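Local coordinates for protein endo-beta-mannanase (Opitutaceae bacterium TAV5, PDB 7BOB) that acts as an exo-beta-1,4-mannosidase of glycoside hydrolase family 5, probably releasing mannose from the ends of beta-1,4-linked manno-oligosaccharides in the termite hindgut, at residues A222-P227 with G233-T238; A181-E184 with L190-S193; Y510-F515 with S577-A582. All coordinates share one frame; numbering follows the deposited sequence.

In the fold
Contacts 2, 1 and 3 follow one another along the chain in that order, each closing before the next opens. Contacts 2 and 1 belong to the parallel (beta/alpha)8 barrel of family 5, with centres 9 Å apart, and they touch directly: helix 168-183 and strand 191-192 supply contact 2, the lead-in to strand 237-241 contact 1. These two strands are the fifth and sixth of the barrel, so the pair of contacts lies at the junction of two neighbouring strands, where the sheet closes into a barrel. Contact 3 lies 40 to 46 Å away, centre to centre, in the separate C-terminal alpha/beta domain, where helix 569-583 packs on strand 508-512. The contacts thus sample two domains, with no direct touch between contact 3 and the others.

Contact 1 (A222-P227 with G233-T238); sequences APRMVP and GIDVLT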
ATOM      1  N   ALA A 222      -4.546  37.471  17.596  1.00 96.55           N
ATOM      2  CA  ALA A 222      -5.743  37.713  16.812  1.00102.71           C
ATOM      3  C   ALA A 222      -5.328  37.950  15.389  1.00104.77           C
ATOM      4  O   ALA A 222      -5.061  39.077  15.015  1.00107.60           O
ATOM      5  CB  ALA A 222      -6.482  38.926  17.340  1.00100.39           C
ATOM      6  N   PRO A 223      -5.225  36.885  14.599  1.00102.81           N
ATOM      7  CA  PRO A 223      -4.777  37.149  13.245  1.00102.44           C
ATOM      8  C   PRO A 223      -5.765  37.902  12.388  1.00101.17           C
ATOM      9  O   PRO A 223      -5.413  38.949  11.862  1.00 98.19           O
ATOM     10  CB  PRO A 223      -4.622  35.742  12.671  1.00102.02           C
ATOM     11  CG  PRO A 223      -4.800  34.800  13.807  1.00 98.80           C
ATOM     12  CD  PRO A 223      -5.661  35.503  14.778  1.00 99.18           C
ATOM     13  N   ARG A 224      -6.986  37.398  12.313  1.00 97.05           N
ATOM     14  CA  ARG A 224      -8.076  38.008  11.564  1.00 91.92           C
ATOM     15  C   ARG A 224      -9.332  37.258  11.904  1.00 87.05           C
ATOM     16  O   ARG A 224      -9.273  36.102  12.225  1.00 89.48           O
ATOM     17  CB  ARG A 224      -7.848  37.909  10.054  1.00 86.46           C
ATOM     18  CG  ARG A 224      -8.703  38.869   9.241  1.00 82.73           C
ATOM     19  CD  ARG A 224      -7.982  39.494   8.088  1.00 76.60           C
ATOM     20  NE  ARG A 224      -8.757  40.593   7.549  1.00 76.50           N
ATOM     21  CZ  ARG A 224      -9.915  40.466   6.928  1.00 74.33           C
ATOM     22  NH1 ARG A 224     -10.448  39.277   6.746  1.00 70.04           N
ATOM     23  NH2 ARG A 224     -10.529  41.538   6.486  1.00 66.24           N
ATOM     24  N   MET A 225     -10.484  37.863  11.747  1.00 87.46           N
ATOM     25  CA  MET A 225     -11.690  37.146  12.010  1.00 86.02           C
ATOM     26  C   MET A 225     -11.932  36.383  10.738  1.00 78.73           C
ATOM     27  O   MET A 225     -12.146  36.978   9.725  1.00 78.26           O
ATOM     28  CB  MET A 225     -12.823  38.127  12.277  1.00 92.03           C
ATOM     29  CG  MET A 225     -12.663  38.934  13.567  1.00101.84           C
ATOM     30  SD  MET A 225     -13.997  40.076  14.027  1.00121.50           S
ATOM     31  CE  MET A 225     -13.709  41.431  12.897  1.00 98.57           C
ATOM     32  N   VAL A 226     -11.868  35.068  10.776  1.00 67.39           N
ATOM     33  CA  VAL A 226     -12.095  34.265   9.579  1.00 60.88           C
ATOM     34  C   VAL A 226     -12.975  33.083   9.991  1.00 57.36           C
ATOM     35  O   VAL A 226     -12.822  32.578  11.111  1.00 57.65           O
ATOM     36  CB  VAL A 226     -10.743  33.862   8.966  1.00 65.59           C
ATOM     37  CG1 VAL A 226     -10.839  32.588   8.184  1.00 63.65           C
ATOM     38  CG2 VAL A 226     -10.174  34.987   8.096  1.00 63.69           C
ATOM     39  N   PRO A 227     -13.931  32.629   9.169  1.00 52.75           N
ATOM     40  CA  PRO A 227     -14.869  31.606   9.671  1.00 55.66           C
ATOM     41  C   PRO A 227     -14.224  30.254   9.935  1.00 56.90           C
ATOM     42  O   PRO A 227     -14.602  29.593  10.903  1.00 52.77           O
ATOM     43  CB  PRO A 227     -15.934  31.521   8.569  1.00 52.22           C
ATOM     44  CG  PRO A 227     -15.298  32.040   7.359  1.00 52.57           C
ATOM     45  CD  PRO A 227     -14.253  33.044   7.792  1.00 56.34           C
ATOM     46  N   GLY A 233      -7.093  33.215   7.003  1.00 52.70           N
ATOM     47  CA  GLY A 233      -7.174  34.268   6.014  1.00 54.82           C
ATOM     48  C   GLY A 233      -8.155  34.036   4.886  1.00 56.41           C
ATOM     49  O   GLY A 233      -8.197  34.854   3.963  1.00 53.66           O
ATOM     50  N   ILE A 234      -8.953  32.965   4.928  1.00 50.10           N
ATOM     51  CA  ILE A 234      -9.902  32.647   3.862  1.00 50.16           C
ATOM     52  C   ILE A 234     -11.294  33.092   4.301  1.00 52.96           C
ATOM     53  O   ILE A 234     -11.806  32.625   5.325  1.00 51.13           O
ATOM     54  CB  ILE A 234      -9.885  31.147   3.531  1.00 54.99           C
ATOM     55  CG1 ILE A 234      -8.507  30.743   2.983  1.00 50.26           C
ATOM     56  CG2 ILE A 234     -10.998  30.820   2.539  1.00 50.82           C
ATOM     57  CD1 ILE A 234      -8.226  31.323   1.629  1.00 48.56           C
ATOM     58  N   ASP A 235     -11.913  34.002   3.545  1.00 49.29           N
ATOM     59  CA  ASP A 235     -13.231  34.497   3.932  1.00 51.16           C
ATOM     60  C   ASP A 235     -14.355  33.621   3.412  1.00 47.59           C
ATOM     61  O   ASP A 235     -15.403  33.536   4.051  1.00 49.43           O
ATOM     62  CB  ASP A 235     -13.454  35.941   3.424  1.00 50.00           C
ATOM     63  CG  ASP A 235     -12.360  36.884   3.867  1.00 51.73           C
ATOM     64  OD1 ASP A 235     -12.320  37.244   5.064  1.00 55.51           O
ATOM     65  OD2 ASP A 235     -11.508  37.241   3.027  1.00 54.04           O
ATOM     66  N   VAL A 236     -14.180  33.007   2.245  1.00 47.71           N
ATOM     67  CA  VAL A 236     -15.244  32.254   1.591  1.00 50.20           C
ATOM     68  C   VAL A 236     -14.719  30.862   1.257  1.00 50.29           C
ATOM     69  O   VAL A 236     -13.836  30.716   0.403  1.00 48.92           O
ATOM     70  CB  VAL A 236     -15.748  32.940   0.315  1.00 50.19           C
ATOM     71  CG1 VAL A 236     -16.843  32.096  -0.305  1.00 48.13           C
ATOM     72  CG2 VAL A 236     -16.252  34.362   0.614  1.00 53.50           C
ATOM     73  N   LEU A 237     -15.278  29.846   1.902  1.00 48.30           N
ATOM     74  CA  LEU A 237     -14.980  28.470   1.529  1.00 48.00           C
ATOM     75  C   LEU A 237     -15.552  28.198   0.145  1.00 49.15           C
ATOM     76  O   LEU A 237     -16.516  28.845  -0.282  1.00 48.44           O
ATOM     77  CB  LEU A 237     -15.585  27.509   2.546  1.00 45.96           C
ATOM     78  CG  LEU A 237     -15.212  27.831   3.991  1.00 49.57           C
ATOM     79  CD1 LEU A 237     -15.787  26.770   4.951  1.00 50.02           C
ATOM     80  CD2 LEU A 237     -13.687  27.915   4.116  1.00 51.37           C
ATOM     81  N   THR A 238     -14.947  27.256  -0.573  1.00 45.38           N
ATOM     82  CA  THR A 238     -15.483  26.865  -1.871  1.00 47.25           C
ATOM     83  C   THR A 238     -15.770  25.361  -1.922  1.00 46.02           C
ATOM     84  O   THR A 238     -15.213  24.568  -1.158  1.00 42.48           O
ATOM     85  CB  THR A 238     -14.525  27.236  -3.012  1.00 40.88           C
ATOM     86  OG1 THR A 238     -13.330  26.470  -2.874  1.00 43.95           O
ATOM     87  CG2 THR A 238     -14.187  28.722  -2.986  1.00 42.33           C
TER
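V226 leans on the chain that leads into strand 237-241, the sixth strand of the (beta/alpha)8 barrel, and the contact lies where that strand begins, at the end of the barrel away from the C-terminal strand ends that carry the active site in family 5 enzymes. The dense part is made by V226 and P227. CG1 of V226 comes within 3.0 Å of the carbonyl oxygen of I234, a tight, perhaps slightly strained approach, while its other methyl, CG2, sits 3.7 Å from N of G233. A chi1 of 153° spreads the two branches over this backbone, and a beta-branched residue suits the extended conformation of V226. G233 has positive phi (80°), where a CB would collide with the preceding carbonyl oxygen, which by itself calls for glycine here. P227, though exposed as a whole, continues the packing: CD lies 3.5 Å from O of I234 and CG 3.6 Å from O of D235, the ring resting beside two carbonyls with no N-H of its own to place. Beneath, I234 packs against C175 and T179 of helix 168-183.

The looser side is polar and belongs to R224, which is partly open to solvent. Its guanidinium meets D235 edge-on, with the two flat groups turned 82° apart, and a single nitrogen makes a weak, bent bond within the salt bridge. D235 is held more firmly through its other oxygen, OD2, which pairs with R183 and accepts a hydrogen bond from N of I191; the two arginines therefore gather round one carboxylate, which probably lowers the cost of their closeness. What R224 contributes here comes down to NH1, 3.2 Å from OD1 of D235.

Contact 2 (A181-E184 with L190-S193); sequences AIRE and LILS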
ATOM      1  N   ALA A 181       0.048  37.952   2.229  1.00 57.24           N
ATOM      2  CA  ALA A 181       0.652  38.723   1.143  1.00 57.42           C
ATOM      3  C   ALA A 181      -0.407  39.477   0.354  1.00 60.31           C
ATOM      4  O   ALA A 181      -0.195  40.628  -0.050  1.00 60.26           O
ATOM      5  CB  ALA A 181       1.433  37.795   0.212  1.00 54.80           C
ATOM      6  N   ILE A 182      -1.547  38.833   0.101  1.00 56.08           N
ATOM      7  CA  ILE A 182      -2.617  39.504  -0.619  1.00 57.37           C
ATOM      8  C   ILE A 182      -3.114  40.696   0.188  1.00 60.10           C
ATOM      9  O   ILE A 182      -3.419  41.765  -0.362  1.00 60.41           O
ATOM     10  CB  ILE A 182      -3.739  38.498  -0.936  1.00 53.70           C
ATOM     11  CG1 ILE A 182      -3.358  37.645  -2.148  1.00 52.31           C
ATOM     12  CG2 ILE A 182      -5.077  39.204  -1.161  1.00 53.49           C
ATOM     13  CD1 ILE A 182      -4.010  36.257  -2.130  1.00 57.46           C
ATOM     14  N   ARG A 183      -3.156  40.546   1.510  1.00 57.27           N
ATOM     15  CA  ARG A 183      -3.675  41.591   2.376  1.00 62.99           C
ATOM     16  C   ARG A 183      -2.660  42.693   2.649  1.00 60.85           C
ATOM     17  O   ARG A 183      -3.034  43.716   3.231  1.00 63.97           O
ATOM     18  CB  ARG A 183      -4.174  40.977   3.692  1.00 59.22           C
ATOM     19  CG  ARG A 183      -5.418  40.091   3.516  1.00 59.88           C
ATOM     20  CD  ARG A 183      -6.159  39.834   4.835  1.00 56.73           C
ATOM     21  NE  ARG A 183      -7.082  38.707   4.713  1.00 56.53           N
ATOM     22  CZ  ARG A 183      -8.255  38.755   4.085  1.00 59.03           C
ATOM     23  NH1 ARG A 183      -8.697  39.882   3.528  1.00 55.57           N
ATOM     24  NH2 ARG A 183      -9.001  37.666   4.023  1.00 59.06           N
ATOM     25  N   GLU A 184      -1.398  42.514   2.257  1.00 58.08           N
ATOM     26  CA  GLU A 184      -0.458  43.630   2.270  1.00 62.99           C
ATOM     27  C   GLU A 184      -0.812  44.673   1.220  1.00 62.11           C
ATOM     28  O   GLU A 184      -0.325  45.805   1.297  1.00 64.63           O
ATOM     29  CB  GLU A 184       0.970  43.140   2.041  1.00 60.18           C
ATOM     30  CG  GLU A 184       1.625  42.546   3.271  1.00 61.15           C
ATOM     31  CD  GLU A 184       2.989  41.955   2.959  1.00 68.99           C
ATOM     32  OE1 GLU A 184       3.618  42.430   1.988  1.00 75.13           O
ATOM     33  OE2 GLU A 184       3.423  41.008   3.662  1.00 72.59           O
ATOM     34  N   LEU A 190     -11.926  39.959  -0.196  1.00 55.32           N
ATOM     35  CA  LEU A 190     -12.480  38.629   0.001  1.00 54.04           C
ATOM     36  C   LEU A 190     -11.588  37.625  -0.728  1.00 55.75           C
ATOM     37  O   LEU A 190     -11.388  37.726  -1.946  1.00 52.83           O
ATOM     38  CB  LEU A 190     -13.917  38.558  -0.508  1.00 58.66           C
ATOM     39  CG  LEU A 190     -14.946  39.426   0.233  1.00 63.21           C
ATOM     40  CD1 LEU A 190     -16.368  39.073  -0.172  1.00 58.49           C
ATOM     41  CD2 LEU A 190     -14.770  39.308   1.738  1.00 60.16           C
ATOM     42  N   ILE A 191     -11.024  36.685   0.028  1.00 52.19           N
ATOM     43  CA  ILE A 191     -10.179  35.621  -0.503  1.00 52.92           C
ATOM     44  C   ILE A 191     -10.932  34.299  -0.389  1.00 53.00           C
ATOM     45  O   ILE A 191     -11.500  33.981   0.664  1.00 50.03           O
ATOM     46  CB  ILE A 191      -8.825  35.563   0.224  1.00 52.30           C
ATOM     47  CG1 ILE A 191      -8.185  36.957   0.233  1.00 52.78           C
ATOM     48  CG2 ILE A 191      -7.893  34.583  -0.451  1.00 50.00           C
ATOM     49  CD1 ILE A 191      -6.932  37.048   1.067  1.00 49.14           C
ATOM     50  N   LEU A 192     -10.971  33.556  -1.487  1.00 49.86           N
ATOM     51  CA  LEU A 192     -11.559  32.231  -1.520  1.00 50.66           C
ATOM     52  C   LEU A 192     -10.431  31.219  -1.643  1.00 51.81           C
ATOM     53  O   LEU A 192      -9.360  31.526  -2.181  1.00 48.71           O
ATOM     54  CB  LEU A 192     -12.532  32.074  -2.688  1.00 48.08           C
ATOM     55  CG  LEU A 192     -13.540  33.203  -2.924  1.00 50.16           C
ATOM     56  CD1 LEU A 192     -13.072  34.163  -3.988  1.00 49.16           C
ATOM     57  CD2 LEU A 192     -14.857  32.605  -3.334  1.00 52.27           C
ATOM     58  N   SER A 193     -10.681  30.008  -1.135  1.00 49.55           N
ATOM     59  CA  SER A 193      -9.652  28.973  -1.164  1.00 47.85           C
ATOM     60  C   SER A 193      -9.461  28.400  -2.561  1.00 46.49           C
ATOM     61  O   SER A 193      -8.328  28.184  -2.983  1.00 51.54           O
ATOM     62  CB  SER A 193     -10.004  27.848  -0.188  1.00 51.37           C
ATOM     63  OG  SER A 193     -10.927  26.951  -0.776  1.00 48.20           O
TER
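I191 turns its CG1-CD1 branch to I182 and R183, between strand 191-192 and the C-terminal end of helix 168-183. The helix is the return leg of the beta-alpha-beta crossover that joins strand 151-154 to its parallel neighbour 191-192 in the barrel. With CG1 beside its backbone N and the chain then extended (chi2 173°), I191 sends CD1 outward from the strand to both helix residues.

I182 meets it tip to tip. Its branch methyl CG2, anti to the backbone N, lies 3.6 Å from CD1 of I191 and 4.1 Å from CG1 of the same residue. Isoleucine suits both positions: on the strand it is compatible with an extended backbone, and on the helix it offers a compact hydrocarbon to several neighbours, for I182 also packs on A134 and T138 of helix 124-141 and on L99 and L153 of the barrel wall.

R183 approaches quite differently. Its chain, extended from CG to NE, crosses that of I191 at a slant and brings the guanidinium flat over the methyl: CD1 of I191 stands 3.6 Å above the plane, over its centre, with NH2 3.7 Å from it and CZ equally close. This is apolar packing against a flat cation, and it uses the face while the nitrogens do the polar work. NH1 bonds to the carbonyl oxygens of P187 and A189, in the connection between helix and strand; NH2 bonds to G233 O and reaches the carboxylate of D235.

The chemistry is therefore divided within one group. The face of R183 shelters a hydrocarbon, whereas its N-H groups serve backbone carbonyls and a carboxylate, which implies that the charge is probably compensated and the guanidinium held from turning.

Contact 3 (Y510-F515 with S577-A582); sequences YEFTCF and SAWYAA
W579 pushes the edge of its indole into the face of the Y510 ring and receives the edge of F512 on its own face, so both pairs are T-shaped. Its CE3 stands 3.6 Å above the tyrosine plane, over the ring centre, with the planes 69° apart. In the second pair, F512 comes in end-on: CZ lies 3.4 Å above the indole plane, toward its rim, and the planes are 73° apart. W579 reaches this place because its CG is anti to the backbone N (chi1 173°), carrying the indole from the helix toward the strand. Alternate residues of a strand point to the same side, so Y510 and F512 can both meet one tryptophan. Tyrosine suits its position because the hydroxyl, beyond the ring, bonds to the carbonyl oxygen of S575 while resting near A578, its OH 3.9 Å from CB of that alanine. An alanine in place of Y510 would strip the face from the indole edge and would probably leave W579 less firmly held and the S575 carbonyl without this donor. Three such rings form an aromatic cluster, here fastening the beta-hairpin of strands 501-505 and 508-512 to the last helix of the C-terminal alpha/beta domain.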
ATOM      1  N   TYR A 510     -32.460  -8.368   7.776  1.00 60.34           N
ATOM      2  CA  TYR A 510     -31.220  -7.617   7.642  1.00 58.38           C
ATOM      3  C   TYR A 510     -30.047  -8.495   8.032  1.00 58.04           C
ATOM      4  O   TYR A 510     -30.154  -9.335   8.931  1.00 62.92           O
ATOM      5  CB  TYR A 510     -31.218  -6.379   8.526  1.00 58.16           C
ATOM      6  CG  TYR A 510     -32.124  -5.308   8.020  1.00 58.03           C
ATOM      7  CD1 TYR A 510     -31.674  -4.385   7.079  1.00 51.64           C
ATOM      8  CD2 TYR A 510     -33.446  -5.226   8.462  1.00 57.81           C
ATOM      9  CE1 TYR A 510     -32.520  -3.377   6.601  1.00 53.95           C
ATOM     10  CE2 TYR A 510     -34.297  -4.227   7.993  1.00 53.94           C
ATOM     11  CZ  TYR A 510     -33.828  -3.309   7.064  1.00 52.33           C
ATOM     12  OH  TYR A 510     -34.658  -2.330   6.586  1.00 51.49           O
ATOM     13  N   GLU A 511     -28.924  -8.296   7.356  1.00 57.39           N
ATOM     14  CA  GLU A 511     -27.688  -8.986   7.700  1.00 58.88           C
ATOM     15  C   GLU A 511     -26.551  -7.980   7.691  1.00 57.30           C
ATOM     16  O   GLU A 511     -26.318  -7.319   6.676  1.00 52.93           O
ATOM     17  CB  GLU A 511     -27.399 -10.131   6.730  1.00 56.19           C
ATOM     18  CG  GLU A 511     -26.095 -10.826   7.006  1.00 61.50           C
ATOM     19  CD  GLU A 511     -25.778 -11.853   5.952  1.00 65.53           C
ATOM     20  OE1 GLU A 511     -26.589 -12.790   5.786  1.00 76.70           O
ATOM     21  OE2 GLU A 511     -24.736 -11.712   5.277  1.00 70.01           O
ATOM     22  N   PHE A 512     -25.850  -7.870   8.819  1.00 56.62           N
ATOM     23  CA  PHE A 512     -24.702  -6.984   8.974  1.00 55.78           C
ATOM     24  C   PHE A 512     -23.426  -7.815   9.034  1.00 58.85           C
ATOM     25  O   PHE A 512     -23.230  -8.583   9.982  1.00 53.75           O
ATOM     26  CB  PHE A 512     -24.841  -6.137  10.236  1.00 53.27           C
ATOM     27  CG  PHE A 512     -26.074  -5.302  10.254  1.00 53.81           C
ATOM     28  CD1 PHE A 512     -26.158  -4.162   9.478  1.00 50.97           C
ATOM     29  CD2 PHE A 512     -27.166  -5.672  11.011  1.00 57.72           C
ATOM     30  CE1 PHE A 512     -27.305  -3.385   9.478  1.00 52.52           C
ATOM     31  CE2 PHE A 512     -28.328  -4.888  11.007  1.00 54.73           C
ATOM     32  CZ  PHE A 512     -28.389  -3.752  10.246  1.00 48.85           C
ATOM     33  N   THR A 513     -22.548  -7.627   8.044  1.00 58.35           N
ATOM     34  CA  THR A 513     -21.268  -8.323   7.993  1.00 56.42           C
ATOM     35  C   THR A 513     -20.102  -7.502   8.518  1.00 53.92           C
ATOM     36  O   THR A 513     -19.027  -8.065   8.705  1.00 53.24           O
ATOM     37  CB  THR A 513     -20.950  -8.749   6.556  1.00 55.64           C
ATOM     38  OG1 THR A 513     -20.740  -7.566   5.762  1.00 57.49           O
ATOM     39  CG2 THR A 513     -22.092  -9.579   5.973  1.00 53.62           C
ATOM     40  N   CYS A 514     -20.261  -6.205   8.757  1.00 54.41           N
ATOM     41  CA  CYS A 514     -19.159  -5.356   9.206  1.00 52.97           C
ATOM     42  C   CYS A 514     -19.410  -4.850  10.612  1.00 55.30           C
ATOM     43  O   CYS A 514     -20.557  -4.569  10.990  1.00 54.68           O
ATOM     44  CB  CYS A 514     -18.947  -4.154   8.284  1.00 52.77           C
ATOM     45  SG  CYS A 514     -18.690  -4.574   6.571  1.00 57.58           S
ATOM     46  N   PHE A 515     -18.332  -4.684  11.360  1.00 50.16           N
ATOM     47  CA  PHE A 515     -18.392  -4.276  12.748  1.00 53.05           C
ATOM     48  C   PHE A 515     -17.246  -3.318  12.983  1.00 52.41           C
ATOM     49  O   PHE A 515     -16.198  -3.418  12.336  1.00 56.97           O
ATOM     50  CB  PHE A 515     -18.334  -5.508  13.685  1.00 52.84           C
ATOM     51  CG  PHE A 515     -19.457  -6.482  13.432  1.00 53.76           C
ATOM     52  CD1 PHE A 515     -19.305  -7.512  12.519  1.00 53.95           C
ATOM     53  CD2 PHE A 515     -20.690  -6.318  14.046  1.00 51.46           C
ATOM     54  CE1 PHE A 515     -20.354  -8.378  12.240  1.00 54.52           C
ATOM     55  CE2 PHE A 515     -21.733  -7.186  13.777  1.00 54.79           C
ATOM     56  CZ  PHE A 515     -21.558  -8.223  12.872  1.00 56.45           C
ATOM     57  N   SER A 577     -32.810   2.088   3.501  1.00 49.81           N
ATOM     58  CA  SER A 577     -33.395   3.343   3.935  1.00 47.15           C
ATOM     59  C   SER A 577     -34.493   3.096   4.973  1.00 51.41           C
ATOM     60  O   SER A 577     -34.602   3.821   5.966  1.00 50.55           O
ATOM     61  CB  SER A 577     -33.906   4.085   2.702  1.00 51.68           C
ATOM     62  OG  SER A 577     -34.796   5.117   3.027  1.00 59.62           O
ATOM     63  N   ALA A 578     -35.280   2.040   4.791  1.00 49.91           N
ATOM     64  CA  ALA A 578     -36.285   1.700   5.795  1.00 53.36           C
ATOM     65  C   ALA A 578     -35.655   1.418   7.159  1.00 53.72           C
ATOM     66  O   ALA A 578     -36.304   1.622   8.190  1.00 53.43           O
ATOM     67  CB  ALA A 578     -37.099   0.492   5.327  1.00 55.30           C
ATOM     68  N   TRP A 579     -34.392   0.970   7.181  1.00 53.00           N
ATOM     69  CA  TRP A 579     -33.698   0.732   8.446  1.00 48.49           C
ATOM     70  C   TRP A 579     -33.674   1.983   9.318  1.00 53.00           C
ATOM     71  O   TRP A 579     -33.982   1.922  10.516  1.00 53.33           O
ATOM     72  CB  TRP A 579     -32.266   0.251   8.193  1.00 48.70           C
ATOM     73  CG  TRP A 579     -31.482   0.149   9.469  1.00 48.90           C
ATOM     74  CD1 TRP A 579     -30.711   1.120  10.038  1.00 48.12           C
ATOM     75  CD2 TRP A 579     -31.425  -0.986  10.360  1.00 49.09           C
ATOM     76  NE1 TRP A 579     -30.161   0.657  11.216  1.00 52.07           N
ATOM     77  CE2 TRP A 579     -30.591  -0.630  11.437  1.00 50.03           C
ATOM     78  CE3 TRP A 579     -32.013  -2.258  10.350  1.00 49.68           C
ATOM     79  CZ2 TRP A 579     -30.314  -1.501  12.488  1.00 51.11           C
ATOM     80  CZ3 TRP A 579     -31.739  -3.128  11.396  1.00 50.55           C
ATOM     81  CH2 TRP A 579     -30.902  -2.742  12.451  1.00 55.99           C
ATOM     82  N   TYR A 580     -33.260   3.129   8.746  1.00 52.40           N
ATOM     83  CA  TYR A 580     -33.180   4.348   9.553  1.00 53.19           C
ATOM     84  C   TYR A 580     -34.553   4.759  10.070  1.00 52.85           C
ATOM     85  O   TYR A 580     -34.685   5.207  11.219  1.00 51.51           O
ATOM     86  CB  TYR A 580     -32.564   5.497   8.751  1.00 53.18           C
ATOM     87  CG  TYR A 580     -31.112   5.297   8.434  1.00 51.03           C
ATOM     88  CD1 TYR A 580     -30.121   5.715   9.324  1.00 51.37           C
ATOM     89  CD2 TYR A 580     -30.729   4.679   7.261  1.00 49.25           C
ATOM     90  CE1 TYR A 580     -28.791   5.515   9.052  1.00 48.57           C
ATOM     91  CE2 TYR A 580     -29.409   4.477   6.977  1.00 51.94           C
ATOM     92  CZ  TYR A 580     -28.446   4.901   7.873  1.00 51.05           C
ATOM     93  OH  TYR A 580     -27.138   4.692   7.571  1.00 48.28           O
ATOM     94  N   ALA A 581     -35.583   4.643   9.226  1.00 52.96           N
ATOM     95  CA  ALA A 581     -36.926   5.046   9.644  1.00 56.57           C
ATOM     96  C   ALA A 581     -37.386   4.241  10.857  1.00 52.94           C
ATOM     97  O   ALA A 581     -37.867   4.806  11.844  1.00 55.20           O
ATOM     98  CB  ALA A 581     -37.912   4.895   8.483  1.00 52.20           C
ATOM     99  N   ALA A 582     -37.197   2.920  10.821  1.00 53.54           N
ATOM    100  CA  ALA A 582     -37.645   2.082  11.933  1.00 56.10           C
ATOM    101  C   ALA A 582     -36.960   2.458  13.245  1.00 58.13           C
ATOM    102  O   ALA A 582     -37.588   2.438  14.313  1.00 59.40           O
ATOM    103  CB  ALA A 582     -37.401   0.612  11.608  1.00 55.98           C
TER